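Local coordinates for protein PaxB (PDB 6EK4) that probably acts as one of the two components of an alpha-helical pore-forming toxin of the YaxAB type, at residues K154-R159 / K276-R281; N182-S187 / V231-K236. All coordinates share one frame; numbering follows the deposited sequence.

Contact 1: residues K154-R159 / K276-R281; sequences KEEQER and KGVEQR
The carboxylate oxygen OE1 of Glu-156 is approached by two nitrogens of one guanidinium, NE and NH2 of Arg-281. Each bond is weak: OE1 lies 3.5 Å from Arg-281 NH2, with an N-H...O angle of 143°, so the pair is a long salt bridge. The oxygen sits at the edge of the guanidinium, near its plane, while the carboxylate plane is turned 75° against it. Arg-281 reaches this position through a bend at chi3 (-64°), which places NE. Gly-277 O and Val-278 CA, from the preceding turn of the same helix, lie against one face of its guanidinium, offset toward the rim.

Val-278 supplies the apolar counterpart. Its CG1 touches both Glu-156 OE1 and the CD of Arg-159, each at 3.7 Å, and lies over one face of the Arg-159 guanidinium. An extended chain carries Arg-159 NE outward, and the guanidinium ends with NH1 near NH2 of Arg-281. These two groups carry like charges and both are donors, so no bond joins them. Arg-159 NH2, a different nitrogen, makes a weak hydrogen bond to Gln-274 OE1.

The segments run roughly antiparallel, their axes 9.4 Å apart, with Ile-282, Ile-285 and Ile-163 extending the apolar surface. Glu-156 bonds weakly to Arg-281 and shares a helix with Arg-159; its negative charge would probably offset part of the arginines' mutual repulsion.

Contact 2: residues N182-S187 / V231-K236; sequences NKIIES and VEIAKK
An apolar helix-helix contact near one end of the elongated molecule joins the far part of helix 149-193 to the shorter helix 217-237, and Ile-184 and Ile-233 are central to it. The two segments run at 121° to one another, their axes approaching to 9.1 Å, with Ile-184 and Ala-234 nearest in the backbone. The terminal CD1 of Ile-184 does the touching: it lies 4.1 Å from Ile-233 CG2 and 4.2 Å from the CB of Ala-234. An extended chi2 (173°) carries this CD1 away from its own backbone.

Ile-233 has a second partner for its other branch. Its CD1 meets the stem of Lys-183, 3.4 Å from CB and 3.6 Å from CG, the two side chains crossing at about a right angle. Lys-183 thereby lends its aliphatic base to the interface, while its NZ hydrogen-bonds Gln-229 OE1. Ser-187 OG lies 4.2 Å from Val-231 N and is hydrogen-bonded to Ala-226 O. Both bonds reach earlier residues of helix 217-237, so polar links between the same two helices flank the apolar patch.

Helix 247-321 packs alongside: Leu-250 on it touches both Ile-184 and Ala-234, and Ala-253 also meets Ala-234. Leu-245, in a loop, touches Val-231 and Ala-234. The contact is thus one side of a three-helix junction.

Overall arrangement
From the N terminus the chain passes through several helices before entering helix 149-193, which both contacts share. Contact 1 uses its beginning, and contact 2 its later part. The chain then runs on to helix 217-237, where contact 2 closes the shorter loop, leaving 43 residues between its segments. Helix 247-321 follows, and residues 276-281 on it close the longer loop of contact 1, inside which contact 2 is nested. The centres lie 41 Å apart, with nearest atoms about 27 Å apart. Contact 1 thus ties helix 149-193 to helix 247-321, whereas contact 2 ties helix 217-237, which comes between them in sequence, to the later part of helix 149-193.

Contact 1: residues K154-R159 / K276-R281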
ATOM      1  N   LYS A 154      -4.541 -13.114  -7.419  1.00 96.94           N
ATOM      2  CA  LYS A 154      -4.185 -14.468  -7.842  1.00 98.70           C
ATOM      3  C   LYS A 154      -4.225 -14.597  -9.367  1.00 98.78           C
ATOM      4  O   LYS A 154      -3.376 -15.266  -9.957  1.00 99.12           O
ATOM      5  CB  LYS A 154      -5.125 -15.496  -7.203  1.00101.04           C
ATOM      6  CG  LYS A 154      -4.552 -16.902  -7.148  1.00103.40           C
ATOM      7  CD  LYS A 154      -5.606 -17.921  -6.743  1.00106.19           C
ATOM      8  CE  LYS A 154      -4.981 -19.279  -6.461  1.00108.21           C
ATOM      9  NZ  LYS A 154      -6.000 -20.359  -6.345  1.00110.57           N
ATOM     10  N   GLU A 155      -5.208 -13.954  -9.994  1.00 98.61           N
ATOM     11  CA  GLU A 155      -5.368 -13.990 -11.451  1.00 98.74           C
ATOM     12  C   GLU A 155      -4.203 -13.316 -12.175  1.00 96.11           C
ATOM     13  O   GLU A 155      -3.665 -13.864 -13.139  1.00 95.30           O
ATOM     14  CB  GLU A 155      -6.689 -13.321 -11.856  1.00100.61           C
ATOM     15  CG  GLU A 155      -6.956 -13.294 -13.358  1.00102.70           C
ATOM     16  CD  GLU A 155      -8.265 -12.613 -13.717  1.00104.71           C
ATOM     17  OE1 GLU A 155      -9.227 -12.689 -12.922  1.00106.23           O
ATOM     18  OE2 GLU A 155      -8.335 -12.004 -14.806  1.00105.62           O
ATOM     19  N   GLU A 156      -3.826 -12.128 -11.712  1.00 94.26           N
ATOM     20  CA  GLU A 156      -2.758 -11.353 -12.345  1.00 92.61           C
ATOM     21  C   GLU A 156      -1.393 -12.009 -12.163  1.00 91.98           C
ATOM     22  O   GLU A 156      -0.564 -11.986 -13.074  1.00 92.34           O
ATOM     23  CB  GLU A 156      -2.723  -9.925 -11.790  1.00 92.11           C
ATOM     24  CG  GLU A 156      -3.975  -9.103 -12.074  1.00 92.99           C
ATOM     25  CD  GLU A 156      -4.207  -8.839 -13.552  1.00 93.83           C
ATOM     26  OE1 GLU A 156      -3.245  -8.920 -14.348  1.00 94.43           O
ATOM     27  OE2 GLU A 156      -5.363  -8.540 -13.920  1.00 95.14           O
ATOM     28  N   GLN A 157      -1.164 -12.590 -10.986  1.00 91.80           N
ATOM     29  CA  GLN A 157       0.089 -13.294 -10.702  1.00 91.78           C
ATOM     30  C   GLN A 157       0.197 -14.611 -11.477  1.00 91.88           C
ATOM     31  O   GLN A 157       1.302 -15.059 -11.786  1.00 90.79           O
ATOM     32  CB  GLN A 157       0.242 -13.536  -9.199  1.00 92.60           C
ATOM     33  CG  GLN A 157       0.564 -12.267  -8.423  1.00 92.13           C
ATOM     34  CD  GLN A 157       0.631 -12.475  -6.921  1.00 93.65           C
ATOM     35  OE1 GLN A 157       1.424 -11.830  -6.234  1.00 94.03           O
ATOM     36  NE2 GLN A 157      -0.202 -13.372  -6.402  1.00 94.88           N
ATOM     37  N   GLU A 158      -0.947 -15.223 -11.784  1.00 92.70           N
ATOM     38  CA  GLU A 158      -0.988 -16.380 -12.682  1.00 93.33           C
ATOM     39  C   GLU A 158      -0.687 -15.958 -14.121  1.00 90.79           C
ATOM     40  O   GLU A 158       0.054 -16.641 -14.827  1.00 89.84           O
ATOM     41  CB  GLU A 158      -2.346 -17.090 -12.616  1.00 95.94           C
ATOM     42  CG  GLU A 158      -2.496 -18.038 -11.433  1.00 98.34           C
ATOM     43  CD  GLU A 158      -3.882 -18.652 -11.337  1.00100.86           C
ATOM     44  OE1 GLU A 158      -4.459 -19.004 -12.389  1.00102.29           O
ATOM     45  OE2 GLU A 158      -4.394 -18.792 -10.206  1.00101.67           O
ATOM     46  N   ARG A 159      -1.267 -14.835 -14.548  1.00 88.80           N
ATOM     47  CA  ARG A 159      -1.002 -14.290 -15.881  1.00 87.11           C
ATOM     48  C   ARG A 159       0.450 -13.815 -16.001  1.00 84.20           C
ATOM     49  O   ARG A 159       1.060 -13.943 -17.062  1.00 83.63           O
ATOM     50  CB  ARG A 159      -1.964 -13.141 -16.214  1.00 87.19           C
ATOM     51  CG  ARG A 159      -2.006 -12.800 -17.698  1.00 88.24           C
ATOM     52  CD  ARG A 159      -2.737 -11.497 -17.984  1.00 88.89           C
ATOM     53  NE  ARG A 159      -2.436 -10.993 -19.327  1.00 89.28           N
ATOM     54  CZ  ARG A 159      -2.864  -9.833 -19.824  1.00 89.45           C
ATOM     55  NH1 ARG A 159      -3.633  -9.024 -19.101  1.00 89.32           N
ATOM     56  NH2 ARG A 159      -2.522  -9.476 -21.059  1.00 89.21           N
ATOM     57  N   LYS A 276       4.631  -5.436 -18.361  1.00 67.13           N
ATOM     58  CA  LYS A 276       4.517  -4.143 -17.682  1.00 67.57           C
ATOM     59  C   LYS A 276       3.082  -3.896 -17.214  1.00 67.66           C
ATOM     60  O   LYS A 276       2.864  -3.304 -16.157  1.00 66.87           O
ATOM     61  CB  LYS A 276       4.958  -2.995 -18.595  1.00 68.46           C
ATOM     62  CG  LYS A 276       6.461  -2.895 -18.803  1.00 69.23           C
ATOM     63  CD  LYS A 276       6.848  -1.509 -19.296  1.00 69.87           C
ATOM     64  CE  LYS A 276       8.293  -1.453 -19.761  1.00 70.18           C
ATOM     65  NZ  LYS A 276       8.729  -0.055 -20.034  1.00 70.72           N
ATOM     66  N   GLY A 277       2.115  -4.350 -18.008  1.00 68.52           N
ATOM     67  CA  GLY A 277       0.701  -4.209 -17.677  1.00 69.44           C
ATOM     68  C   GLY A 277       0.310  -4.950 -16.413  1.00 70.38           C
ATOM     69  O   GLY A 277      -0.274  -4.361 -15.502  1.00 70.59           O
ATOM     70  N   VAL A 278       0.639  -6.240 -16.351  1.00 71.00           N
ATOM     71  CA  VAL A 278       0.306  -7.059 -15.180  1.00 71.50           C
ATOM     72  C   VAL A 278       1.064  -6.598 -13.933  1.00 71.67           C
ATOM     73  O   VAL A 278       0.500  -6.571 -12.841  1.00 71.50           O
ATOM     74  CB  VAL A 278       0.535  -8.579 -15.411  1.00 71.78           C
ATOM     75  CG1 VAL A 278      -0.321  -9.083 -16.562  1.00 72.35           C
ATOM     76  CG2 VAL A 278       2.003  -8.904 -15.658  1.00 71.85           C
ATOM     77  N   GLU A 279       2.332  -6.222 -14.102  1.00 72.17           N
ATOM     78  CA  GLU A 279       3.154  -5.760 -12.978  1.00 72.87           C
ATOM     79  C   GLU A 279       2.652  -4.441 -12.392  1.00 72.19           C
ATOM     80  O   GLU A 279       2.744  -4.225 -11.182  1.00 71.96           O
ATOM     81  CB  GLU A 279       4.627  -5.628 -13.383  1.00 73.93           C
ATOM     82  CG  GLU A 279       5.381  -6.952 -13.396  1.00 76.24           C
ATOM     83  CD  GLU A 279       6.890  -6.780 -13.469  1.00 78.14           C
ATOM     84  OE1 GLU A 279       7.439  -5.928 -12.733  1.00 79.42           O
ATOM     85  OE2 GLU A 279       7.535  -7.509 -14.256  1.00 78.55           O
ATOM     86  N   GLN A 280       2.129  -3.564 -13.245  1.00 72.05           N
ATOM     87  CA  GLN A 280       1.530  -2.312 -12.784  1.00 72.26           C
ATOM     88  C   GLN A 280       0.217  -2.572 -12.049  1.00 71.66           C
ATOM     89  O   GLN A 280      -0.082  -1.910 -11.053  1.00 71.63           O
ATOM     90  CB  GLN A 280       1.294  -1.353 -13.953  1.00 73.30           C
ATOM     91  CG  GLN A 280       0.685  -0.024 -13.533  1.00 75.08           C
ATOM     92  CD  GLN A 280       0.910   1.083 -14.546  1.00 77.12           C
ATOM     93  OE1 GLN A 280       0.824   0.863 -15.755  1.00 78.68           O
ATOM     94  NE2 GLN A 280       1.195   2.286 -14.056  1.00 78.43           N
ATOM     95  N   ARG A 281      -0.561  -3.532 -12.543  1.00 70.90           N
ATOM     96  CA  ARG A 281      -1.845  -3.876 -11.927  1.00 70.52           C
ATOM     97  C   ARG A 281      -1.678  -4.648 -10.616  1.00 69.57           C
ATOM     98  O   ARG A 281      -2.464  -4.465  -9.688  1.00 69.52           O
ATOM     99  CB  ARG A 281      -2.728  -4.659 -12.905  1.00 71.05           C
ATOM    100  CG  ARG A 281      -3.281  -3.800 -14.032  1.00 70.91           C
ATOM    101  CD  ARG A 281      -4.411  -4.491 -14.776  1.00 71.55           C
ATOM    102  NE  ARG A 281      -3.960  -5.698 -15.463  1.00 71.54           N
ATOM    103  CZ  ARG A 281      -3.261  -5.715 -16.597  1.00 71.31           C
ATOM    104  NH1 ARG A 281      -2.909  -4.584 -17.206  1.00 70.79           N
ATOM    105  NH2 ARG A 281      -2.907  -6.878 -17.129  1.00 71.83           N
TER

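Contact 2: residues N182-S187 / V231-K236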
ATOM      1  N   ASN A 182      24.411 -18.598 -36.910  1.00 79.66           N
ATOM      2  CA  ASN A 182      25.846 -18.296 -36.898  1.00 79.73           C
ATOM      3  C   ASN A 182      26.718 -19.429 -37.444  1.00 79.17           C
ATOM      4  O   ASN A 182      27.823 -19.180 -37.924  1.00 79.69           O
ATOM      5  CB  ASN A 182      26.312 -17.912 -35.485  1.00 80.69           C
ATOM      6  CG  ASN A 182      25.854 -16.522 -35.070  1.00 81.04           C
ATOM      7  OD1 ASN A 182      25.490 -15.695 -35.907  1.00 80.60           O
ATOM      8  ND2 ASN A 182      25.877 -16.260 -33.769  1.00 81.57           N
ATOM      9  N   LYS A 183      26.222 -20.664 -37.371  1.00 77.97           N
ATOM     10  CA  LYS A 183      26.922 -21.814 -37.951  1.00 77.48           C
ATOM     11  C   LYS A 183      26.888 -21.737 -39.477  1.00 75.73           C
ATOM     12  O   LYS A 183      27.883 -22.022 -40.144  1.00 75.73           O
ATOM     13  CB  LYS A 183      26.287 -23.129 -37.485  1.00 78.24           C
ATOM     14  CG  LYS A 183      26.276 -23.338 -35.974  1.00 79.08           C
ATOM     15  CD  LYS A 183      27.387 -24.244 -35.470  1.00 80.37           C
ATOM     16  CE  LYS A 183      27.167 -24.571 -34.000  1.00 81.31           C
ATOM     17  NZ  LYS A 183      28.276 -25.365 -33.403  1.00 82.93           N
ATOM     18  N   ILE A 184      25.735 -21.350 -40.019  1.00 74.09           N
ATOM     19  CA  ILE A 184      25.567 -21.162 -41.461  1.00 73.15           C
ATOM     20  C   ILE A 184      26.381 -19.965 -41.961  1.00 72.86           C
ATOM     21  O   ILE A 184      26.936 -20.003 -43.059  1.00 72.64           O
ATOM     22  CB  ILE A 184      24.074 -20.992 -41.835  1.00 72.48           C
ATOM     23  CG1 ILE A 184      23.321 -22.302 -41.575  1.00 72.72           C
ATOM     24  CG2 ILE A 184      23.915 -20.571 -43.293  1.00 72.46           C
ATOM     25  CD1 ILE A 184      21.821 -22.205 -41.751  1.00 72.78           C
ATOM     26  N   ILE A 185      26.453 -18.909 -41.156  1.00 73.48           N
ATOM     27  CA  ILE A 185      27.251 -17.730 -41.503  1.00 74.40           C
ATOM     28  C   ILE A 185      28.738 -18.085 -41.601  1.00 75.23           C
ATOM     29  O   ILE A 185      29.428 -17.614 -42.505  1.00 75.72           O
ATOM     30  CB  ILE A 185      27.023 -16.570 -40.503  1.00 74.28           C
ATOM     31  CG1 ILE A 185      25.607 -16.007 -40.673  1.00 74.11           C
ATOM     32  CG2 ILE A 185      28.047 -15.456 -40.710  1.00 74.59           C
ATOM     33  CD1 ILE A 185      25.123 -15.169 -39.509  1.00 74.84           C
ATOM     34  N   GLU A 186      29.220 -18.917 -40.678  1.00 76.27           N
ATOM     35  CA  GLU A 186      30.611 -19.377 -40.704  1.00 77.61           C
ATOM     36  C   GLU A 186      30.898 -20.246 -41.930  1.00 77.09           C
ATOM     37  O   GLU A 186      31.996 -20.192 -42.481  1.00 77.36           O
ATOM     38  CB  GLU A 186      30.957 -20.149 -39.424  1.00 79.40           C
ATOM     39  CG  GLU A 186      31.003 -19.294 -38.163  1.00 81.37           C
ATOM     40  CD  GLU A 186      32.330 -18.578 -37.967  1.00 83.77           C
ATOM     41  OE1 GLU A 186      32.766 -18.449 -36.802  1.00 86.44           O
ATOM     42  OE2 GLU A 186      32.937 -18.139 -38.966  1.00 84.81           O
ATOM     43  N   SER A 187      29.912 -21.041 -42.346  1.00 76.48           N
ATOM     44  CA  SER A 187      30.029 -21.851 -43.562  1.00 76.35           C
ATOM     45  C   SER A 187      30.176 -20.976 -44.799  1.00 76.14           C
ATOM     46  O   SER A 187      31.017 -21.239 -45.654  1.00 77.01           O
ATOM     47  CB  SER A 187      28.814 -22.765 -43.730  1.00 76.08           C
ATOM     48  OG  SER A 187      28.852 -23.826 -42.800  1.00 77.25           O
ATOM     49  N   VAL A 231      26.107 -26.979 -43.263  1.00 75.96           N
ATOM     50  CA  VAL A 231      25.366 -27.784 -44.234  1.00 76.13           C
ATOM     51  C   VAL A 231      24.326 -28.661 -43.535  1.00 77.24           C
ATOM     52  O   VAL A 231      23.181 -28.734 -43.975  1.00 77.08           O
ATOM     53  CB  VAL A 231      26.317 -28.660 -45.085  1.00 76.23           C
ATOM     54  CG1 VAL A 231      25.549 -29.727 -45.860  1.00 76.51           C
ATOM     55  CG2 VAL A 231      27.122 -27.788 -46.041  1.00 75.87           C
ATOM     56  N   GLU A 232      24.731 -29.314 -42.448  1.00 78.99           N
ATOM     57  CA  GLU A 232      23.843 -30.213 -41.703  1.00 81.23           C
ATOM     58  C   GLU A 232      22.616 -29.477 -41.161  1.00 80.35           C
ATOM     59  O   GLU A 232      21.507 -30.015 -41.176  1.00 81.16           O
ATOM     60  CB  GLU A 232      24.599 -30.881 -40.547  1.00 83.83           C
ATOM     61  CG  GLU A 232      23.872 -32.066 -39.919  1.00 86.36           C
ATOM     62  CD  GLU A 232      24.404 -32.428 -38.541  1.00 88.58           C
ATOM     63  OE1 GLU A 232      24.646 -31.509 -37.728  1.00 88.96           O
ATOM     64  OE2 GLU A 232      24.566 -33.635 -38.262  1.00 90.22           O
ATOM     65  N   ILE A 233      22.826 -28.251 -40.685  1.00 78.43           N
ATOM     66  CA  ILE A 233      21.743 -27.422 -40.157  1.00 77.39           C
ATOM     67  C   ILE A 233      20.822 -26.949 -41.280  1.00 76.06           C
ATOM     68  O   ILE A 233      19.601 -27.058 -41.171  1.00 76.75           O
ATOM     69  CB  ILE A 233      22.291 -26.201 -39.381  1.00 77.27           C
ATOM     70  CG1 ILE A 233      23.022 -26.666 -38.115  1.00 78.40           C
ATOM     71  CG2 ILE A 233      21.166 -25.241 -39.010  1.00 76.62           C
ATOM     72  CD1 ILE A 233      23.981 -25.643 -37.546  1.00 78.14           C
ATOM     73  N   ALA A 234      21.414 -26.427 -42.351  1.00 74.19           N
ATOM     74  CA  ALA A 234      20.650 -25.922 -43.493  1.00 73.44           C
ATOM     75  C   ALA A 234      19.793 -27.010 -44.133  1.00 73.82           C
ATOM     76  O   ALA A 234      18.637 -26.772 -44.478  1.00 73.83           O
ATOM     77  CB  ALA A 234      21.587 -25.316 -44.529  1.00 72.98           C
ATOM     78  N   LYS A 235      20.366 -28.202 -44.286  1.00 74.99           N
ATOM     79  CA  LYS A 235      19.646 -29.343 -44.854  1.00 76.29           C
ATOM     80  C   LYS A 235      18.427 -29.729 -44.012  1.00 77.65           C
ATOM     81  O   LYS A 235      17.372 -30.051 -44.557  1.00 78.40           O
ATOM     82  CB  LYS A 235      20.583 -30.547 -45.008  1.00 76.62           C
ATOM     83  CG  LYS A 235      21.548 -30.431 -46.179  1.00 76.34           C
ATOM     84  CD  LYS A 235      22.594 -31.536 -46.173  1.00 77.16           C
ATOM     85  CE  LYS A 235      21.990 -32.898 -46.484  1.00 78.59           C
ATOM     86  NZ  LYS A 235      23.031 -33.957 -46.593  1.00 79.32           N
ATOM     87  N   LYS A 236      18.579 -29.683 -42.691  1.00 78.40           N
ATOM     88  CA  LYS A 236      17.493 -30.018 -41.766  1.00 79.82           C
ATOM     89  C   LYS A 236      16.350 -29.000 -41.826  1.00 79.53           C
ATOM     90  O   LYS A 236      15.183 -29.361 -41.672  1.00 80.04           O
ATOM     91  CB  LYS A 236      18.033 -30.117 -40.334  1.00 80.56           C
ATOM     92  CG  LYS A 236      17.046 -30.681 -39.323  1.00 82.29           C
ATOM     93  CD  LYS A 236      17.738 -31.015 -38.009  1.00 83.39           C
ATOM     94  CE  LYS A 236      16.762 -31.552 -36.973  1.00 85.24           C
ATOM     95  NZ  LYS A 236      15.819 -30.511 -36.472  1.00 84.47           N
TER